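Local coordinates for delta-aminolevulinic acid dehydratase (Toxoplasma gondii ME49, PDB 3OBK) that catalyses the asymmetric condensation of two 5-aminolevulinic acid molecules into porphobilinogen, the pyrrole building block of tetrapyrroles such as haem, as an octameric enzyme, at the interface of chains A and B and the interface of chains A and C. Coordinates in Å, arbitrary orientation; residue numbers count along the deposited sequence, not the author numbering. Chains: chain A/B/C, Delta-aminolevulinic acid dehydratase.

Contact 1: the interface of chains A and B. Residues chain A 315, 318, 341; chain B 356.
The phenol hydroxyl of B:Tyr356, the last residue of its chain, donates a hydrogen bond to a backbone carbonyl of chain A, with OH 2.6 Å from O of A:Leu315. The donor lies in the carbonyl plane on a lone pair, at a C=O...O angle of 114°. The hydroxyl thus meets a carbonyl on the side of helix 310-324. The side chain of the same residue lies close by: its CD2 methyl is to one side of the ring plane, beyond the rim at the phenol end, 3.7 Å from CZ of B:Tyr356. On the other side of that plane, CB of A:Leu318, one turn further on, is 3.4 Å from the hydroxyl OH of B:Tyr356, so the two leucines straddle the phenol end. Along the CD2-CE2 edge the neighbour is A:Met341 of helix 334-346. Its thioether SD lies in the ring plane, 3.6 Å from CD2 of B:Tyr356, and its chain turns at chi3 (69°), which brings the terminal CE methyl to the same carbon. Hydrogen bond, leucines and sulfur together limit how the ring can slide or swing. The contact thereby anchors the C-terminus of one subunit between two helices of its neighbour, and, with its two-fold twin, is likely to strengthen the pairing of subunits within the octamer.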
ATOM      1  N   LEU A 315     -16.586 -28.934  12.006  1.00 11.30           N
ATOM      2  CA  LEU A 315     -15.387 -28.384  12.635  1.00 10.63           C
ATOM      3  C   LEU A 315     -14.453 -27.688  11.658  1.00 10.52           C
ATOM      4  O   LEU A 315     -13.747 -26.750  12.060  1.00 11.10           O
ATOM      5  CB  LEU A 315     -14.604 -29.475  13.392  1.00 11.20           C
ATOM      6  CG  LEU A 315     -15.310 -30.161  14.582  1.00 12.02           C
ATOM      7  CD1 LEU A 315     -14.502 -31.278  15.252  1.00 11.43           C
ATOM      8  CD2 LEU A 315     -15.730 -29.113  15.598  1.00 11.53           C
ATOM      9  N   LEU A 318     -16.174 -24.232  10.748  1.00  9.52           N
ATOM     10  CA  LEU A 318     -15.930 -23.216  11.793  1.00  9.28           C
ATOM     11  C   LEU A 318     -14.486 -22.666  11.760  1.00  9.31           C
ATOM     12  O   LEU A 318     -14.265 -21.467  11.909  1.00  9.15           O
ATOM     13  CB  LEU A 318     -16.275 -23.773  13.168  1.00  9.39           C
ATOM     14  CG  LEU A 318     -17.714 -24.254  13.383  1.00  9.39           C
ATOM     15  CD1 LEU A 318     -17.890 -24.775  14.780  1.00  9.55           C
ATOM     16  CD2 LEU A 318     -18.719 -23.135  13.100  1.00  9.78           C
ATOM     17  N   MET A 341     -16.259 -30.321  21.418  1.00 14.80           N
ATOM     18  CA  MET A 341     -15.021 -29.826  21.969  1.00 14.40           C
ATOM     19  C   MET A 341     -14.909 -30.196  23.440  1.00 14.74           C
ATOM     20  O   MET A 341     -13.843 -30.664  23.880  1.00 14.58           O
ATOM     21  CB  MET A 341     -14.912 -28.315  21.767  1.00 13.78           C
ATOM     22  CG  MET A 341     -14.635 -27.914  20.329  1.00 13.76           C
ATOM     23  SD  MET A 341     -14.620 -26.132  20.040  1.00 12.63           S
ATOM     24  CE  MET A 341     -13.146 -25.733  20.919  1.00 13.16           C
TER
ATOM     25  N   TYR B 356      -9.499 -25.757  19.236  1.00 13.29           N
ATOM     26  CA  TYR B 356      -8.910 -26.640  18.242  1.00 13.10           C
ATOM     27  C   TYR B 356      -8.475 -25.809  17.070  1.00 12.80           C
ATOM     28  O   TYR B 356      -8.834 -24.632  16.955  1.00 12.64           O
ATOM     29  CB  TYR B 356      -9.840 -27.754  17.807  1.00 13.77           C
ATOM     30  CG  TYR B 356     -10.990 -27.317  16.946  1.00 14.14           C
ATOM     31  CD1 TYR B 356     -10.915 -27.391  15.559  1.00 14.28           C
ATOM     32  CD2 TYR B 356     -12.149 -26.846  17.507  1.00 14.44           C
ATOM     33  CE1 TYR B 356     -11.949 -26.988  14.770  1.00 14.69           C
ATOM     34  CE2 TYR B 356     -13.196 -26.441  16.721  1.00 15.19           C
ATOM     35  CZ  TYR B 356     -13.104 -26.512  15.343  1.00 14.98           C
ATOM     36  OH  TYR B 356     -14.165 -26.101  14.547  1.00 15.46           O
ATOM     37  OXT TYR B 356      -7.719 -26.313  16.252  1.00 12.94           O
TER

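Contact 2: the interface of chains A and B. Residues chain A 42, 44-45, 88; chain B 34-35, 37, 353.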
ATOM      1  N   LYS A  42     -12.762 -21.522  19.441  1.00  8.90           N
ATOM      2  CA  LYS A  42     -13.171 -21.809  20.800  1.00  9.47           C
ATOM      3  C   LYS A  42     -14.690 -21.643  20.917  1.00  9.63           C
ATOM      4  O   LYS A  42     -15.293 -20.936  20.101  1.00 10.60           O
ATOM      5  CB  LYS A  42     -12.449 -20.899  21.783  1.00  9.35           C
ATOM      6  CG  LYS A  42     -12.554 -19.433  21.450  1.00  9.51           C
ATOM      7  CD  LYS A  42     -11.931 -18.520  22.492  1.00  8.98           C
ATOM      8  CE  LYS A  42     -12.122 -17.069  22.138  1.00  8.71           C
ATOM      9  NZ  LYS A  42     -13.546 -16.586  21.997  1.00  8.45           N
ATOM     10  N   SER A  44     -16.500 -19.933  23.054  1.00 10.67           N
ATOM     11  CA  SER A  44     -16.941 -18.575  23.356  1.00 11.32           C
ATOM     12  C   SER A  44     -16.806 -17.591  22.164  1.00 11.89           C
ATOM     13  O   SER A  44     -17.124 -16.392  22.313  1.00 11.72           O
ATOM     14  CB  SER A  44     -16.203 -18.031  24.571  1.00 11.74           C
ATOM     15  OG  SER A  44     -14.876 -17.702  24.267  1.00 12.43           O
ATOM     16  N   SER A  45     -16.339 -18.102  21.012  1.00 11.31           N
ATOM     17  CA  SER A  45     -16.391 -17.375  19.762  1.00 11.43           C
ATOM     18  C   SER A  45     -17.647 -17.765  18.964  1.00 11.20           C
ATOM     19  O   SER A  45     -17.883 -17.223  17.886  1.00 12.21           O
ATOM     20  CB  SER A  45     -15.119 -17.617  18.923  1.00 11.53           C
ATOM     21  OG  SER A  45     -13.930 -17.107  19.568  1.00 13.03           O
ATOM     22  N   LYS A  88     -21.538 -18.558  25.270  1.00 12.83           N
ATOM     23  CA  LYS A  88     -21.964 -17.450  26.111  1.00 14.09           C
ATOM     24  C   LYS A  88     -22.954 -16.521  25.419  1.00 13.94           C
ATOM     25  O   LYS A  88     -23.694 -15.811  26.107  1.00 15.05           O
ATOM     26  CB  LYS A  88     -20.736 -16.682  26.659  1.00 14.64           C
ATOM     27  CG  LYS A  88     -20.257 -17.214  28.044  1.00 16.11           C
ATOM     28  CD  LYS A  88     -18.887 -17.805  28.033  1.00 17.94           C
ATOM     29  CE  LYS A  88     -18.317 -17.949  29.448  1.00 18.35           C
ATOM     30  NZ  LYS A  88     -17.511 -16.739  29.908  1.00 18.04           N
TER
ATOM     31  N   GLN B  34     -14.656 -11.913  25.099  1.00 12.79           N
ATOM     32  CA  GLN B  34     -14.325 -13.186  24.463  1.00 12.91           C
ATOM     33  C   GLN B  34     -14.813 -13.263  23.004  1.00 12.95           C
ATOM     34  O   GLN B  34     -14.133 -13.821  22.129  1.00 12.39           O
ATOM     35  CB  GLN B  34     -14.892 -14.357  25.281  1.00 13.64           C
ATOM     36  CG  GLN B  34     -14.161 -14.628  26.609  1.00 13.68           C
ATOM     37  CD  GLN B  34     -14.743 -15.823  27.397  1.00 15.33           C
ATOM     38  OE1 GLN B  34     -15.934 -15.844  27.782  1.00 13.87           O
ATOM     39  NE2 GLN B  34     -13.893 -16.833  27.622  1.00 14.50           N
ATOM     40  N   LEU B  35     -15.996 -12.729  22.738  1.00 13.31           N
ATOM     41  CA  LEU B  35     -16.457 -12.644  21.365  1.00 13.89           C
ATOM     42  C   LEU B  35     -15.397 -11.982  20.474  1.00 13.72           C
ATOM     43  O   LEU B  35     -15.132 -12.456  19.372  1.00 14.15           O
ATOM     44  CB  LEU B  35     -17.766 -11.854  21.248  1.00 14.11           C
ATOM     45  CG  LEU B  35     -19.106 -12.588  21.357  1.00 15.08           C
ATOM     46  CD1 LEU B  35     -20.192 -11.616  20.907  1.00 13.15           C
ATOM     47  CD2 LEU B  35     -19.194 -13.929  20.570  1.00 12.64           C
ATOM     48  N   GLN B  37     -12.036 -11.311  21.040  1.00 13.62           N
ATOM     49  CA  GLN B  37     -10.654 -11.475  21.470  1.00 13.58           C
ATOM     50  C   GLN B  37      -9.849 -11.869  20.241  1.00 13.74           C
ATOM     51  O   GLN B  37     -10.141 -12.860  19.622  1.00 14.36           O
ATOM     52  CB  GLN B  37     -10.593 -12.555  22.550  1.00 13.99           C
ATOM     53  CG  GLN B  37      -9.186 -13.000  23.008  1.00 15.02           C
ATOM     54  CD  GLN B  37      -9.243 -14.080  24.091  1.00 16.05           C
ATOM     55  OE1 GLN B  37     -10.301 -14.349  24.633  1.00 15.43           O
ATOM     56  NE2 GLN B  37      -8.087 -14.694  24.413  1.00 17.26           N
ATOM     57  N   GLU B 353     -10.412 -22.224  28.318  1.00 13.93           N
ATOM     58  CA  GLU B 353     -11.440 -23.001  27.657  1.00 14.55           C
ATOM     59  C   GLU B 353     -10.795 -23.854  26.549  1.00 13.86           C
ATOM     60  O   GLU B 353      -9.647 -23.644  26.200  1.00 13.36           O
ATOM     61  CB  GLU B 353     -12.569 -22.099  27.108  1.00 14.96           C
ATOM     62  CG  GLU B 353     -12.211 -21.192  25.933  1.00 14.33           C
ATOM     63  CD  GLU B 353     -13.381 -20.290  25.545  1.00 15.96           C
ATOM     64  OE1 GLU B 353     -13.368 -19.079  25.823  1.00 16.97           O
ATOM     65  OE2 GLU B 353     -14.362 -20.794  24.982  1.00 17.69           O
TER
HETATM   66  O   HOH W   1     -13.575 -14.685  19.684  1.00 10.83           O
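Two copies of the enzyme meet here across a two-fold interface of the octamer, and this polar patch ties the N-terminal part and the C-terminal strand of chain B to chain A. A:Ser44 receives the carboxylate of B:Glu353 with two donors: its hydroxyl OG is 2.6 Å from OE1 of B:Glu353, and its backbone N is 3.0 Å from OE2 of B:Glu353. Both oxygens are met on their syn sides, somewhat out of the carboxylate plane; with the serine chi1 at 74°, OG sits between the backbone N and the carbonyl carbon and points to the same carboxylate as the N-H. The ammonium group of A:Lys42 forms a second hub. Bent at chi4 (59°), the otherwise extended chain brings NZ 2.8 Å from the backbone O of B:Gln34, well above the carbonyl plane. The other protein acceptors of NZ are the hydroxyls of A:Ser44 and A:Ser45. A water near NZ, which could at most share an N-H with one of them, links the A:Ser45 hydroxyl to the carbonyls of B:Gln34 and B:Leu35. The positive charge close by probably steadies the B:Glu353 carboxylate. Farther along, OE1 of B:Gln34 accepts from NZ of A:Lys88 at 2.8 Å. On chain A the residues come from the 3-10 helix 43-45, which leads into strand 46-53, and from the loop before strand 89-95; on chain B they belong to helix 30-35, the residues just after it, and strand 353-355.

Contact 3: the interface of chains A and C. Residues chain A 217-218, 271; chain C 270, 312-313, 316-317.
The loop of chain A that leads into helix 220-226 lies against helix 310-324 of chain C, while the 3-10 helices 270-272 of the two chains face each other nearby. This part of a two-fold A-C interface of the octamer holds the A loop on the C helix. C:Glu316 makes the polar link. Its carboxylate OE1 accepts from the backbone N of A:Ser217 at 2.8 Å through the syn lone pair, in a nearly straight bond (164° at H), and from OG of A:Ser217 at 3.1 Å on the anti side, out of the carboxylate plane. An extended chain, with CG opposite the backbone N (chi1 177°), carries the acid from the helix out to the loop. The other oxygen, OE2, lies in the plane of the A:Phe218 ring at its edge, 3.7 Å from CD2, with ring and carboxylate planes 69° apart. C:Thr313 turns its CG2 methyl to one face of that ring, offset toward the rim, and CG2 of C:Val317 meets the edge 3.9 Å from CZ of A:Phe218. Beside the serine, CB of C:Asp312 packs on CB of A:Ser217. At the far end A:Pro271 loosely touches C:Leu270. The patch runs along one side of the C helix, from its first turn toward the 3-10 helices that follow strand 263-267 in each barrel.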
ATOM      1  N   SER A 217     -30.600 -16.691  -1.323  1.00 14.24           N
ATOM      2  CA  SER A 217     -31.566 -17.764  -1.412  1.00 14.80           C
ATOM      3  C   SER A 217     -31.323 -18.857  -0.332  1.00 14.39           C
ATOM      4  O   SER A 217     -32.032 -19.854  -0.286  1.00 15.18           O
ATOM      5  CB  SER A 217     -31.543 -18.349  -2.826  1.00 14.94           C
ATOM      6  OG  SER A 217     -30.461 -19.266  -2.980  1.00 18.50           O
ATOM      7  N   PHE A 218     -30.341 -18.655   0.536  1.00 13.71           N
ATOM      8  CA  PHE A 218     -30.063 -19.583   1.621  1.00 13.66           C
ATOM      9  C   PHE A 218     -30.803 -19.297   2.932  1.00 13.27           C
ATOM     10  O   PHE A 218     -30.487 -19.936   3.944  1.00 12.83           O
ATOM     11  CB  PHE A 218     -28.562 -19.601   1.941  1.00 13.93           C
ATOM     12  CG  PHE A 218     -27.740 -20.249   0.892  1.00 14.93           C
ATOM     13  CD1 PHE A 218     -27.645 -21.622   0.836  1.00 17.02           C
ATOM     14  CD2 PHE A 218     -27.055 -19.486  -0.040  1.00 15.03           C
ATOM     15  CE1 PHE A 218     -26.882 -22.230  -0.135  1.00 18.03           C
ATOM     16  CE2 PHE A 218     -26.319 -20.071  -1.002  1.00 15.96           C
ATOM     17  CZ  PHE A 218     -26.222 -21.450  -1.067  1.00 17.69           C
ATOM     18  N   PRO A 271     -20.458 -18.952   1.634  1.00  9.44           N
ATOM     19  CA  PRO A 271     -20.354 -18.345   0.315  1.00  9.39           C
ATOM     20  C   PRO A 271     -19.964 -16.874   0.298  1.00  8.54           C
ATOM     21  O   PRO A 271     -19.983 -16.295  -0.761  1.00  8.59           O
ATOM     22  CB  PRO A 271     -21.757 -18.519  -0.286  1.00  9.21           C
ATOM     23  CG  PRO A 271     -22.497 -19.419   0.630  1.00  9.69           C
ATOM     24  CD  PRO A 271     -21.837 -19.324   1.969  1.00  9.99           C
TER
ATOM     25  N   LEU C 270     -16.004 -23.159  -1.617  1.00  9.48           N
ATOM     26  CA  LEU C 270     -16.752 -22.172  -0.900  1.00  9.56           C
ATOM     27  C   LEU C 270     -16.159 -21.952   0.473  1.00  9.12           C
ATOM     28  O   LEU C 270     -16.079 -20.837   0.928  1.00  9.24           O
ATOM     29  CB  LEU C 270     -18.229 -22.544  -0.804  1.00  9.95           C
ATOM     30  CG  LEU C 270     -19.124 -22.274  -2.015  1.00 11.15           C
ATOM     31  CD1 LEU C 270     -20.617 -22.419  -1.587  1.00 11.10           C
ATOM     32  CD2 LEU C 270     -18.838 -20.944  -2.632  1.00  8.79           C
ATOM     33  N   ASP C 312     -31.780 -21.766  -7.528  1.00 17.61           N
ATOM     34  CA  ASP C 312     -31.414 -20.486  -6.942  1.00 17.24           C
ATOM     35  C   ASP C 312     -30.083 -20.558  -6.201  1.00 15.95           C
ATOM     36  O   ASP C 312     -29.290 -19.627  -6.244  1.00 15.99           O
ATOM     37  CB  ASP C 312     -32.509 -19.988  -5.976  1.00 17.96           C
ATOM     38  CG  ASP C 312     -33.835 -19.623  -6.689  1.00 20.82           C
ATOM     39  OD1 ASP C 312     -33.821 -19.272  -7.874  1.00 22.94           O
ATOM     40  OD2 ASP C 312     -34.910 -19.673  -6.052  1.00 25.11           O
ATOM     41  N   THR C 313     -29.829 -21.645  -5.494  1.00 14.93           N
ATOM     42  CA  THR C 313     -28.675 -21.674  -4.622  1.00 13.61           C
ATOM     43  C   THR C 313     -27.438 -21.952  -5.470  1.00 12.25           C
ATOM     44  O   THR C 313     -26.443 -21.257  -5.352  1.00 12.12           O
ATOM     45  CB  THR C 313     -28.864 -22.670  -3.433  1.00 13.88           C
ATOM     46  OG1 THR C 313     -29.103 -23.972  -3.918  1.00 15.92           O
ATOM     47  CG2 THR C 313     -30.061 -22.301  -2.596  1.00 13.79           C
ATOM     48  N   GLU C 316     -26.471 -18.885  -7.178  1.00 10.13           N
ATOM     49  CA  GLU C 316     -25.866 -17.929  -6.249  1.00  9.90           C
ATOM     50  C   GLU C 316     -24.394 -18.342  -5.942  1.00  9.47           C
ATOM     51  O   GLU C 316     -23.494 -17.510  -5.803  1.00  9.27           O
ATOM     52  CB  GLU C 316     -26.714 -17.844  -4.962  1.00 10.12           C
ATOM     53  CG  GLU C 316     -26.161 -16.927  -3.880  1.00  9.97           C
ATOM     54  CD  GLU C 316     -27.090 -16.729  -2.694  1.00 10.30           C
ATOM     55  OE1 GLU C 316     -28.290 -17.051  -2.793  1.00 12.26           O
ATOM     56  OE2 GLU C 316     -26.628 -16.227  -1.655  1.00 10.21           O
ATOM     57  N   VAL C 317     -24.183 -19.650  -5.840  1.00  9.42           N
ATOM     58  CA  VAL C 317     -22.895 -20.220  -5.462  1.00  9.12           C
ATOM     59  C   VAL C 317     -21.900 -19.892  -6.541  1.00  8.98           C
ATOM     60  O   VAL C 317     -20.815 -19.405  -6.274  1.00  8.77           O
ATOM     61  CB  VAL C 317     -23.052 -21.739  -5.296  1.00  9.41           C
ATOM     62  CG1 VAL C 317     -21.728 -22.456  -5.419  1.00  9.24           C
ATOM     63  CG2 VAL C 317     -23.713 -22.015  -3.981  1.00  9.46           C
TER

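Contact 4: the interface of chains A and C. Residues chain A 243, 245-246, 271-272, 274-275; chain C 323-324.
C:Arg323, near the end of helix 310-324, threads its side chain into chain A. Its CB passes loosely by the carbonyl oxygen of A:Pro243, and CG packs 4.0 Å from CB of A:Ser246. CD lies 3.4 Å from the backbone O of A:Asn245, and the bend at chi3 (56°) then turns the guanidinium toward A:Asp274. NE donates to OD2 of A:Asp274 at 2.9 Å, and NH2 to OD1 of the same residue at 2.9 Å: a side-on, two-nitrogen salt bridge in which each oxygen uses its syn lone pair. The two flat groups are nearly coplanar, 16° apart. NH2 of C:Arg323 has a further acceptor in the backbone O of A:Pro271 at 2.8 Å, a more bent bond. On the opposite flank NH1 of C:Arg323 reaches the backbone O of A:Pro243 at 2.7 Å, on a lone pair in the carbonyl plane. All of these acceptors lie close to the guanidinium plane, so its rotation is fixed. The guanidinium lies beside the CD1-CE1 edge of the A:Tyr272 ring, displaced off it and nearly parallel (19°), without stacking over its centre; CZ of C:Arg323 is 3.6 Å from CD1 of A:Tyr272. The methyl of C:Ala324 backs the A:Asp274 carboxylate, and a water joins OG of A:Ser246 to the backbone O of C:Arg323. By meeting the arginine's N-H groups with an acid and two carbonyls, the site locks chain C to chain A and probably fixes their relative orientation in the octamer.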
ATOM      1  N   PRO A 243     -25.640 -10.432  -4.657  1.00  9.75           N
ATOM      2  CA  PRO A 243     -24.483 -11.295  -4.532  1.00  9.52           C
ATOM      3  C   PRO A 243     -23.390 -11.081  -5.585  1.00  9.60           C
ATOM      4  O   PRO A 243     -22.315 -11.592  -5.422  1.00  9.26           O
ATOM      5  CB  PRO A 243     -25.064 -12.690  -4.710  1.00  9.93           C
ATOM      6  CG  PRO A 243     -26.489 -12.587  -4.438  1.00  9.98           C
ATOM      7  CD  PRO A 243     -26.882 -11.200  -4.817  1.00 10.48           C
ATOM      8  N   ASN A 245     -21.764  -8.461  -6.119  1.00 11.90           N
ATOM      9  CA  ASN A 245     -20.988  -7.267  -5.787  1.00 12.39           C
ATOM     10  C   ASN A 245     -20.114  -7.407  -4.549  1.00 12.93           C
ATOM     11  O   ASN A 245     -20.571  -7.891  -3.522  1.00 11.92           O
ATOM     12  CB  ASN A 245     -21.964  -6.110  -5.607  1.00 12.14           C
ATOM     13  CG  ASN A 245     -22.731  -5.803  -6.888  1.00 12.20           C
ATOM     14  OD1 ASN A 245     -22.396  -6.320  -7.957  1.00 10.89           O
ATOM     15  ND2 ASN A 245     -23.758  -4.960  -6.787  1.00  9.50           N
ATOM     16  N   SER A 246     -18.862  -6.948  -4.649  1.00 14.39           N
ATOM     17  CA  SER A 246     -17.951  -6.896  -3.472  1.00 15.17           C
ATOM     18  C   SER A 246     -17.628  -5.477  -3.079  1.00 15.22           C
ATOM     19  O   SER A 246     -17.682  -5.146  -1.900  1.00 15.32           O
ATOM     20  CB  SER A 246     -16.636  -7.672  -3.708  1.00 15.44           C
ATOM     21  OG  SER A 246     -16.033  -7.306  -4.949  1.00 16.61           O
ATOM     22  N   PRO A 271     -20.458 -18.952   1.634  1.00  9.44           N
ATOM     23  CA  PRO A 271     -20.354 -18.345   0.315  1.00  9.39           C
ATOM     24  C   PRO A 271     -19.964 -16.874   0.298  1.00  8.54           C
ATOM     25  O   PRO A 271     -19.983 -16.295  -0.761  1.00  8.59           O
ATOM     26  CB  PRO A 271     -21.757 -18.519  -0.286  1.00  9.21           C
ATOM     27  CG  PRO A 271     -22.497 -19.419   0.630  1.00  9.69           C
ATOM     28  CD  PRO A 271     -21.837 -19.324   1.969  1.00  9.99           C
ATOM     29  N   TYR A 272     -19.640 -16.262   1.429  1.00  8.44           N
ATOM     30  CA  TYR A 272     -19.245 -14.839   1.436  1.00  8.39           C
ATOM     31  C   TYR A 272     -17.912 -14.582   2.159  1.00  8.40           C
ATOM     32  O   TYR A 272     -17.612 -13.459   2.585  1.00  8.36           O
ATOM     33  CB  TYR A 272     -20.412 -13.999   1.967  1.00  8.29           C
ATOM     34  CG  TYR A 272     -21.587 -14.072   1.017  1.00  8.74           C
ATOM     35  CD1 TYR A 272     -21.687 -13.203  -0.060  1.00  9.01           C
ATOM     36  CD2 TYR A 272     -22.558 -15.074   1.143  1.00 10.48           C
ATOM     37  CE1 TYR A 272     -22.750 -13.281  -0.966  1.00  9.11           C
ATOM     38  CE2 TYR A 272     -23.630 -15.178   0.226  1.00  9.33           C
ATOM     39  CZ  TYR A 272     -23.707 -14.280  -0.834  1.00  9.41           C
ATOM     40  OH  TYR A 272     -24.725 -14.375  -1.756  1.00  8.55           O
ATOM     41  N   ASP A 274     -15.048 -14.300   1.067  1.00  9.31           N
ATOM     42  CA  ASP A 274     -14.288 -13.220   0.402  1.00  9.40           C
ATOM     43  C   ASP A 274     -14.668 -11.837   0.916  1.00  9.19           C
ATOM     44  O   ASP A 274     -13.800 -10.974   1.062  1.00 10.71           O
ATOM     45  CB  ASP A 274     -14.424 -13.244  -1.133  1.00  8.83           C
ATOM     46  CG  ASP A 274     -15.835 -13.089  -1.582  1.00  8.77           C
ATOM     47  OD1 ASP A 274     -16.672 -13.843  -1.036  1.00 10.53           O
ATOM     48  OD2 ASP A 274     -16.131 -12.245  -2.465  1.00  8.81           O
ATOM     49  N   VAL A 275     -15.945 -11.611   1.145  1.00  8.53           N
ATOM     50  CA  VAL A 275     -16.386 -10.326   1.633  1.00  8.85           C
ATOM     51  C   VAL A 275     -15.965 -10.171   3.089  1.00  9.12           C
ATOM     52  O   VAL A 275     -15.518  -9.110   3.509  1.00  9.44           O
ATOM     53  CB  VAL A 275     -17.908 -10.198   1.496  1.00  8.98           C
ATOM     54  CG1 VAL A 275     -18.414  -8.851   2.078  1.00  8.45           C
ATOM     55  CG2 VAL A 275     -18.280 -10.351   0.045  1.00  8.51           C
TER
ATOM     56  N   ARG C 323     -17.375 -13.623  -7.893  1.00  9.12           N
ATOM     57  CA  ARG C 323     -17.116 -12.454  -7.062  1.00  8.91           C
ATOM     58  C   ARG C 323     -15.843 -12.582  -6.234  1.00  8.81           C
ATOM     59  O   ARG C 323     -15.097 -11.630  -6.120  1.00  8.96           O
ATOM     60  CB  ARG C 323     -18.279 -12.211  -6.118  1.00  8.97           C
ATOM     61  CG  ARG C 323     -18.191 -10.922  -5.361  1.00  9.22           C
ATOM     62  CD  ARG C 323     -19.130 -10.915  -4.150  1.00  9.97           C
ATOM     63  NE  ARG C 323     -18.860 -12.052  -3.282  1.00  9.57           N
ATOM     64  CZ  ARG C 323     -19.714 -13.041  -3.026  1.00 10.71           C
ATOM     65  NH1 ARG C 323     -20.938 -13.047  -3.547  1.00 11.35           N
ATOM     66  NH2 ARG C 323     -19.346 -14.039  -2.229  1.00 10.87           N
ATOM     67  N   ALA C 324     -15.627 -13.751  -5.626  1.00  8.74           N
ATOM     68  CA  ALA C 324     -14.455 -14.022  -4.814  1.00  8.50           C
ATOM     69  C   ALA C 324     -13.170 -14.038  -5.627  1.00  8.92           C
ATOM     70  O   ALA C 324     -12.079 -13.933  -5.051  1.00 10.14           O
ATOM     71  CB  ALA C 324     -14.617 -15.352  -4.114  1.00  8.34           C
TER
HETATM   72  O   HOH W   2     -15.564  -8.607  -7.215  1.00  2.27           O

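Contacts 1 and 2 belong to the A-B interface, with the centres of their C-alpha atoms about 12 Å apart; both use the C-terminal end of chain B, strand 353-355 and the residue after it. Contacts 3 and 4 lie about 11 Å apart in the A-C interface and share A:Pro271. Between the two interfaces the separations are about 24 to 28 Å. Helix 310-324 serves both: chain A's copy receives the partner's terminus in contact 1, whereas chain C's copy docks on chain A in contacts 3 and 4. Each subunit thus offers this helix to different neighbours, which may couple the interfaces within the octamer.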